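Local coordinates for surface protein SPB1 (Streptococcus agalactiae, PDB 4UZG) that forms the backbone of the group B streptococcus pilus 2b, probably as subunits joined covalently by sortase into a fibre, at residues 5-8 with 9-13; 175-178 with 179-182; 191-194 with 195-199. All coordinates share one frame; numbering follows the deposited sequence.

The three contacts are local turns in series along a chain built of strands and loops. Interaction 1 leaves edge strand 4-6 of the large N-terminal sheet and bonds to residues of the second, prealbumin-like domain, so it probably sits at the junction of the two domains. Interactions 2 and 3 both belong to that second domain. Their centres are about 26 Å apart. Interaction 2 lies farther out, about 36 Å from interaction 1 between centres, at the covalent Lys175-Asn279 link. Interaction 3 comes within about 7 Å of interaction 1 at the nearest atoms. The Leu199 side chain is about 8 Å from a bound calcium ion, and that of Tyr11 about 10 Å from one.

Interaction 1. Residues 5-8 with 9-13; sequences TVDQ and KTYSV
The Tyr11 side chain folds back against the turn that follows strand 4-6, and its hydroxyl reaches Asp7 and Gln8. CB itself does not head for residues 5-8; with CG beside the backbone N and anti to the carbonyl carbon (chi1 -63°), the ring swings back to them. One ring face carries Gln8 CB, which makes a CH-pi contact 4.0 Å from the Tyr11 ring centroid. CE2 lies 3.5 Å from Gln8 O, and CZ 3.6 Å from Gln8 CB. Val6 CG2 sits at the ring edge, 4.3 Å from Tyr11 CE2. At the tip, Tyr11 OH meets Val6 CB at 3.4 Å and donates to Asp7 OD1 over 2.6 Å. That oxygen lies in the ring plane but is met from above its own carboxylate plane. OH also accepts from Gln8 N at 3.0 Å, in a bent bond of 141°. The two bonds anchor the hydroxyl; Gln8 CB bears on the tilt of the ring. Asp7 OD1 also accepts from Lys18 N, while Lys232 NZ bonds to Gln8 OE1 and Thr10 O. The segment lies between edge strand 4-6 with its neighbour 16-26, whose Val17 touches Val6 and Tyr11, and the loop joining strands 225-231 and 234-240.

Interaction 2. Residues 175-178 with 179-182; sequences KIDG and STKA
The backbone of 175-178 runs into a short loop and comes back along 179-182, the two directions 149° apart. The loop follows strand 169-177, a strand of the prealbumin-like domain, and holds an Asx turn at Asp177 and an ST turn at Thr180. Asp177 and Ala182 close it: Asp177 N donates to Ala182 O over 2.9 Å, in the carbonyl plane. Lys181 N donates to Asp177 O inside it. In the ST turn, Ala182 N donates to Thr180 OG1 at 3.2 Å. Asp177 holds the inside of the loop. Its CG is anti to the backbone N (chi1 -180°), which turns the carboxylate over the following residues. OD1 accepts from Ser179 N at 2.8 Å, nearly in line with its own C-O bond; this bond makes the Asx turn. The same oxygen accepts from Thr180 N at 3.0 Å, but from above the carboxylate plane. Two amides therefore grip one oxygen. The other, OD2, bonds to Tyr247 OH and forms a salt bridge with Lys281, which would probably stabilise the negative charge. Thr180 OG1 lies 3.3 Å from Asp177 CB. Ile176 CD1 meets Lys181 CD, 4.0 Å away. Ile176 also touches Thr276 and Glu278 on strand 273-279. Lys175 points away from the turn and is joined through NZ to Asn279 CG in an isopeptide bond, which ties strand 169-177 to strand 273-279. The Lys181 chain bends at chi2 (-56°) and brings NZ back over the turn, where it donates to Gly178 O at 2.8 Å.

Interaction 3. Residues 191-194 with 195-199; sequences LKNA and TGQFL. With EDO (1,2-ethanediol), chain B.
The Phe198 ring carries Lys192 on one face, and the side-chain amides of Asn193 and Gln197 meet farther round the same beta-hairpin, whose loop holds an Asx turn at Asn193. Lys192 CG makes a CH-pi contact 4.2 Å from the Phe198 ring centroid, offset toward the rim. The extended lysine chain runs on past CZ. The two amide planes are 48° apart. Asn193 ND2 donates in its own amide plane to Gln197 OE1, over 3.0 Å and almost straight at 174°. Thr195 OG1 donates to the same Gln197 oxygen from the opposite face of its plane. Asn193 OD1 is also held twice, from opposite faces of the amide. Thr195 N, which makes the Asx turn, lies above the carbonyl plane; Gln197 N is only tilted from it. These bonds fix the rotation of the Asn193 amide and tie the turn together. Asn193 CG sits between its backbone N and carbonyl carbon (chi1 67°), which points OD1 at those two amides. Backbone bonds from Asn193 N to Gln197 O and from Leu199 N to Leu191 O zip the hairpin arms. Leu191 CD2 meets Leu199 CD2 at 4.0 Å, on the side where Leu231 and Ile228 of strand 225-231 lie. Trp209 of strand 208-210 touches Asn193, Gln197 and Leu199. A water bridges Asn193 O and Gly196 N. A 1,2-ethanediol, probably from the crystallisation liquor, accepts from Ala194 N through O2 at 2.8 Å.

Interaction 1. Residues 5-8 with 9-13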
loop_
_atom_site.group_PDB
_atom_site.type_symbol
_atom_site.label_atom_id
_atom_site.label_comp_id
_atom_site.label_asym_id
_atom_site.label_seq_id
_atom_site.Cartn_x
_atom_site.Cartn_y
_atom_site.Cartn_z
ATOM N N THR A 5 6.495 -9.475 -2.188
ATOM C CA THR A 5 6.459 -8.714 -0.939
ATOM C C THR A 5 6.423 -7.219 -1.216
ATOM O O THR A 5 6.703 -6.777 -2.337
ATOM C CB THR A 5 7.700 -9.037 -0.064
ATOM O OG1 THR A 5 8.889 -8.725 -0.788
ATOM C CG2 THR A 5 7.739 -10.492 0.353
ATOM N N VAL A 6 6.048 -6.457 -0.190
ATOM C CA VAL A 6 6.104 -5.001 -0.216
ATOM C C VAL A 6 6.975 -4.526 0.938
ATOM O O VAL A 6 7.183 -5.264 1.912
ATOM C CB VAL A 6 4.711 -4.340 -0.182
ATOM C CG1 VAL A 6 3.986 -4.683 -1.468
ATOM C CG2 VAL A 6 3.913 -4.761 1.037
ATOM N N ASP A 7 7.432 -3.276 0.864
ATOM C CA ASP A 7 8.416 -2.774 1.788
ATOM C C ASP A 7 7.876 -2.304 3.132
ATOM O O ASP A 7 8.667 -2.138 4.052
ATOM C CB ASP A 7 9.293 -1.684 1.148
ATOM C CG ASP A 7 8.560 -0.409 0.783
ATOM O OD1 ASP A 7 7.438 -0.432 0.264
ATOM O OD2 ASP A 7 9.162 0.645 0.983
ATOM N N GLN A 8 6.575 -2.073 3.256
ATOM C CA GLN A 8 5.992 -1.607 4.520
ATOM C C GLN A 8 4.752 -2.408 4.828
ATOM O O GLN A 8 4.015 -2.823 3.923
ATOM C CB GLN A 8 5.597 -0.124 4.443
ATOM C CG GLN A 8 6.794 0.797 4.200
ATOM C CD GLN A 8 7.604 1.041 5.455
ATOM O OE1 GLN A 8 7.131 1.676 6.367
ATOM N NE2 GLN A 8 8.825 0.531 5.506
ATOM N N LYS A 9 4.451 -2.560 6.116
ATOM C CA LYS A 9 3.252 -3.253 6.547
ATOM C C LYS A 9 1.969 -2.496 6.190
ATOM O O LYS A 9 0.933 -3.104 5.935
ATOM C CB LYS A 9 3.304 -3.504 8.057
ATOM C CG LYS A 9 4.391 -4.461 8.486
ATOM C CD LYS A 9 4.438 -4.607 10.019
ATOM C CE LYS A 9 4.835 -3.294 10.754
ATOM N NZ LYS A 9 6.260 -2.858 10.545
ATOM N N THR A 10 2.037 -1.166 6.216
ATOM C CA THR A 10 0.916 -0.299 5.851
ATOM C C THR A 10 1.453 0.945 5.190
ATOM O O THR A 10 2.644 1.274 5.298
ATOM C CB THR A 10 0.055 0.114 7.068
ATOM O OG1 THR A 10 0.844 0.904 7.950
ATOM C CG2 THR A 10 -0.505 -1.064 7.809
ATOM N N TYR A 11 0.550 1.664 4.534
ATOM C CA TYR A 11 0.855 2.871 3.784
ATOM C C TYR A 11 -0.249 3.889 3.979
ATOM O O TYR A 11 -1.374 3.538 4.315
ATOM C CB TYR A 11 0.926 2.560 2.280
ATOM C CG TYR A 11 2.016 1.596 1.902
ATOM C CD1 TYR A 11 3.292 2.041 1.607
ATOM C CD2 TYR A 11 1.776 0.233 1.838
ATOM C CE1 TYR A 11 4.304 1.144 1.270
ATOM C CE2 TYR A 11 2.776 -0.669 1.495
ATOM C CZ TYR A 11 4.032 -0.214 1.221
ATOM O OH TYR A 11 4.988 -1.146 0.888
ATOM N N SER A 12 0.064 5.146 3.722
ATOM C CA SER A 12 -0.950 6.169 3.486
ATOM C C SER A 12 -1.194 6.298 1.991
ATOM O O SER A 12 -0.295 6.111 1.167
ATOM C CB SER A 12 -0.529 7.537 4.023
ATOM O OG SER A 12 -0.564 7.556 5.432
ATOM N N VAL A 13 -2.434 6.646 1.636
ATOM C CA VAL A 13 -2.771 6.990 0.265
ATOM C C VAL A 13 -1.785 8.035 -0.255
ATOM O O VAL A 13 -1.462 9.005 0.435
ATOM C CB VAL A 13 -4.243 7.432 0.195
ATOM C CG1 VAL A 13 -4.555 8.126 -1.120
ATOM C CG2 VAL A 13 -5.155 6.222 0.401
#

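Interaction 2. Residues 175-178 with 179-182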
loop_
_atom_site.group_PDB
_atom_site.type_symbol
_atom_site.label_atom_id
_atom_site.label_comp_id
_atom_site.label_asym_id
_atom_site.label_seq_id
_atom_site.Cartn_x
_atom_site.Cartn_y
_atom_site.Cartn_z
ATOM N N LYS A 175 -18.092 12.193 17.754
ATOM C CA LYS A 175 -18.120 13.322 18.667
ATOM C C LYS A 175 -19.400 13.267 19.490
ATOM O O LYS A 175 -20.490 13.180 18.909
ATOM C CB LYS A 175 -18.110 14.609 17.846
ATOM C CG LYS A 175 -17.994 15.851 18.646
ATOM C CD LYS A 175 -16.645 15.761 19.337
ATOM C CE LYS A 175 -16.326 16.910 20.186
ATOM N NZ LYS A 175 -17.255 17.055 21.329
ATOM N N ILE A 176 -19.264 13.319 20.809
ATOM C CA ILE A 176 -20.407 13.267 21.698
ATOM C C ILE A 176 -20.337 14.339 22.780
ATOM O O ILE A 176 -19.301 14.936 23.041
ATOM C CB ILE A 176 -20.556 11.874 22.368
ATOM C CG1 ILE A 176 -19.430 11.603 23.388
ATOM C CG2 ILE A 176 -20.692 10.770 21.323
ATOM C CD1 ILE A 176 -19.666 10.378 24.227
ATOM N N ASP A 177 -21.486 14.560 23.403
ATOM C CA ASP A 177 -21.578 15.295 24.667
ATOM C C ASP A 177 -21.137 14.343 25.792
ATOM O O ASP A 177 -21.678 13.248 25.922
ATOM C CB ASP A 177 -23.045 15.728 24.840
ATOM C CG ASP A 177 -23.314 16.504 26.101
ATOM O OD1 ASP A 177 -22.954 16.055 27.206
ATOM O OD2 ASP A 177 -23.991 17.538 25.963
ATOM N N GLY A 178 -20.143 14.739 26.581
ATOM C CA GLY A 178 -19.608 13.859 27.606
ATOM C C GLY A 178 -20.604 13.461 28.680
ATOM O O GLY A 178 -20.440 12.445 29.346
ATOM N N SER A 179 -21.632 14.274 28.877
ATOM C CA SER A 179 -22.638 13.992 29.901
ATOM C C SER A 179 -23.809 13.153 29.360
ATOM O O SER A 179 -24.119 12.076 29.863
ATOM C CB SER A 179 -23.170 15.287 30.490
ATOM O OG SER A 179 -24.132 15.007 31.471
ATOM N N THR A 180 -24.451 13.643 28.310
ATOM C CA THR A 180 -25.633 12.974 27.773
ATOM C C THR A 180 -25.331 11.858 26.778
ATOM O O THR A 180 -26.211 11.057 26.462
ATOM C CB THR A 180 -26.535 13.947 27.039
ATOM O OG1 THR A 180 -25.861 14.388 25.858
ATOM C CG2 THR A 180 -26.909 15.128 27.936
ATOM N N LYS A 181 -24.100 11.843 26.262
ATOM C CA LYS A 181 -23.631 10.871 25.266
ATOM C C LYS A 181 -24.258 11.068 23.887
ATOM O O LYS A 181 -24.036 10.256 22.992
ATOM C CB LYS A 181 -23.817 9.420 25.724
ATOM C CG LYS A 181 -23.345 9.151 27.140
ATOM C CD LYS A 181 -21.890 9.528 27.384
ATOM C CE LYS A 181 -21.487 9.255 28.824
ATOM N NZ LYS A 181 -20.099 9.704 29.113
ATOM N N ALA A 182 -24.971 12.163 23.685
ATOM C CA ALA A 182 -25.548 12.478 22.382
ATOM C C ALA A 182 -24.464 12.760 21.366
ATOM O O ALA A 182 -23.471 13.399 21.674
ATOM C CB ALA A 182 -26.445 13.680 22.490
#

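Interaction 3. Residues 191-194 with 195-199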
loop_
_atom_site.group_PDB
_atom_site.type_symbol
_atom_site.label_atom_id
_atom_site.label_comp_id
_atom_site.label_asym_id
_atom_site.label_seq_id
_atom_site.Cartn_x
_atom_site.Cartn_y
_atom_site.Cartn_z
ATOM N N LEU A 191 -6.321 16.698 11.848
ATOM C CA LEU A 191 -5.555 15.535 12.300
ATOM C C LEU A 191 -4.073 15.873 12.298
ATOM O O LEU A 191 -3.531 16.317 11.288
ATOM C CB LEU A 191 -5.810 14.328 11.403
ATOM C CG LEU A 191 -5.247 13.002 11.940
ATOM C CD1 LEU A 191 -6.007 12.549 13.154
ATOM C CD2 LEU A 191 -5.282 11.924 10.853
ATOM N N LYS A 192 -3.428 15.653 13.431
ATOM C CA LYS A 192 -1.989 15.810 13.571
ATOM C C LYS A 192 -1.317 14.440 13.627
ATOM O O LYS A 192 -1.892 13.474 14.164
ATOM C CB LYS A 192 -1.728 16.596 14.864
ATOM C CG LYS A 192 -0.379 17.239 15.038
ATOM C CD LYS A 192 -0.274 17.993 16.343
ATOM C CE LYS A 192 1.054 18.681 16.465
ATOM N NZ LYS A 192 1.104 19.455 17.708
ATOM N N ASN A 193 -0.132 14.348 13.037
ATOM C CA ASN A 193 0.675 13.147 13.150
ATOM C C ASN A 193 1.590 13.249 14.372
ATOM O O ASN A 193 1.389 14.111 15.237
ATOM C CB ASN A 193 1.414 12.857 11.831
ATOM C CG ASN A 193 2.458 13.889 11.501
ATOM O OD1 ASN A 193 2.842 14.714 12.337
ATOM N ND2 ASN A 193 2.986 13.809 10.283
ATOM N N ALA A 194 2.545 12.334 14.483
ATOM C CA ALA A 194 3.436 12.265 15.640
ATOM C C ALA A 194 4.672 13.118 15.493
ATOM O O ALA A 194 5.479 13.182 16.420
ATOM C CB ALA A 194 3.824 10.811 15.894
ATOM N N THR A 195 4.799 13.787 14.366
ATOM C CA THR A 195 5.971 14.574 14.013
ATOM C C THR A 195 5.622 16.047 13.763
ATOM O O THR A 195 6.274 16.717 12.947
ATOM C CB THR A 195 6.720 13.953 12.821
ATOM O OG1 THR A 195 5.830 13.792 11.716
ATOM C CG2 THR A 195 7.232 12.572 13.162
ATOM N N GLY A 196 4.612 16.553 14.469
ATOM C CA GLY A 196 4.327 17.976 14.502
ATOM C C GLY A 196 3.516 18.518 13.346
ATOM O O GLY A 196 3.333 19.734 13.268
ATOM N N GLN A 197 3.035 17.656 12.460
ATOM C CA GLN A 197 2.442 18.092 11.207
ATOM C C GLN A 197 0.967 17.774 11.142
ATOM O O GLN A 197 0.469 16.919 11.883
ATOM C CB GLN A 197 3.155 17.445 10.024
ATOM C CG GLN A 197 4.635 17.781 9.939
ATOM C CD GLN A 197 5.406 16.734 9.197
ATOM O OE1 GLN A 197 5.348 15.546 9.515
ATOM N NE2 GLN A 197 6.104 17.164 8.160
ATOM N N PHE A 198 0.291 18.439 10.213
ATOM C CA PHE A 198 -1.154 18.382 10.086
ATOM C C PHE A 198 -1.547 17.842 8.720
ATOM O O PHE A 198 -0.941 18.156 7.691
ATOM C CB PHE A 198 -1.781 19.764 10.288
ATOM C CG PHE A 198 -1.540 20.290 11.660
ATOM C CD1 PHE A 198 -0.321 20.865 11.994
ATOM C CD2 PHE A 198 -2.496 20.134 12.656
ATOM C CE1 PHE A 198 -0.065 21.306 13.291
ATOM C CE2 PHE A 198 -2.249 20.587 13.965
ATOM C CZ PHE A 198 -1.029 21.165 14.269
ATOM N N LEU A 199 -2.587 17.017 8.702
ATOM C CA LEU A 199 -3.047 16.351 7.493
ATOM C C LEU A 199 -3.689 17.300 6.508
ATOM O O LEU A 199 -4.665 18.005 6.839
ATOM C CB LEU A 199 -4.078 15.287 7.873
ATOM C CG LEU A 199 -4.796 14.581 6.720
ATOM C CD1 LEU A 199 -3.805 13.786 5.880
ATOM C CD2 LEU A 199 -5.904 13.687 7.273
HETATM C C1 EDO B . 3.531 8.212 13.133
HETATM O O1 EDO B . 3.177 7.676 14.389
HETATM C C2 EDO B . 2.298 8.803 12.475
HETATM O O2 EDO B . 1.833 9.935 13.180
HETATM O O HOH W 1 -6.431 17.629 9.070
HETATM O O HOH W 2 2.971 15.770 16.644
#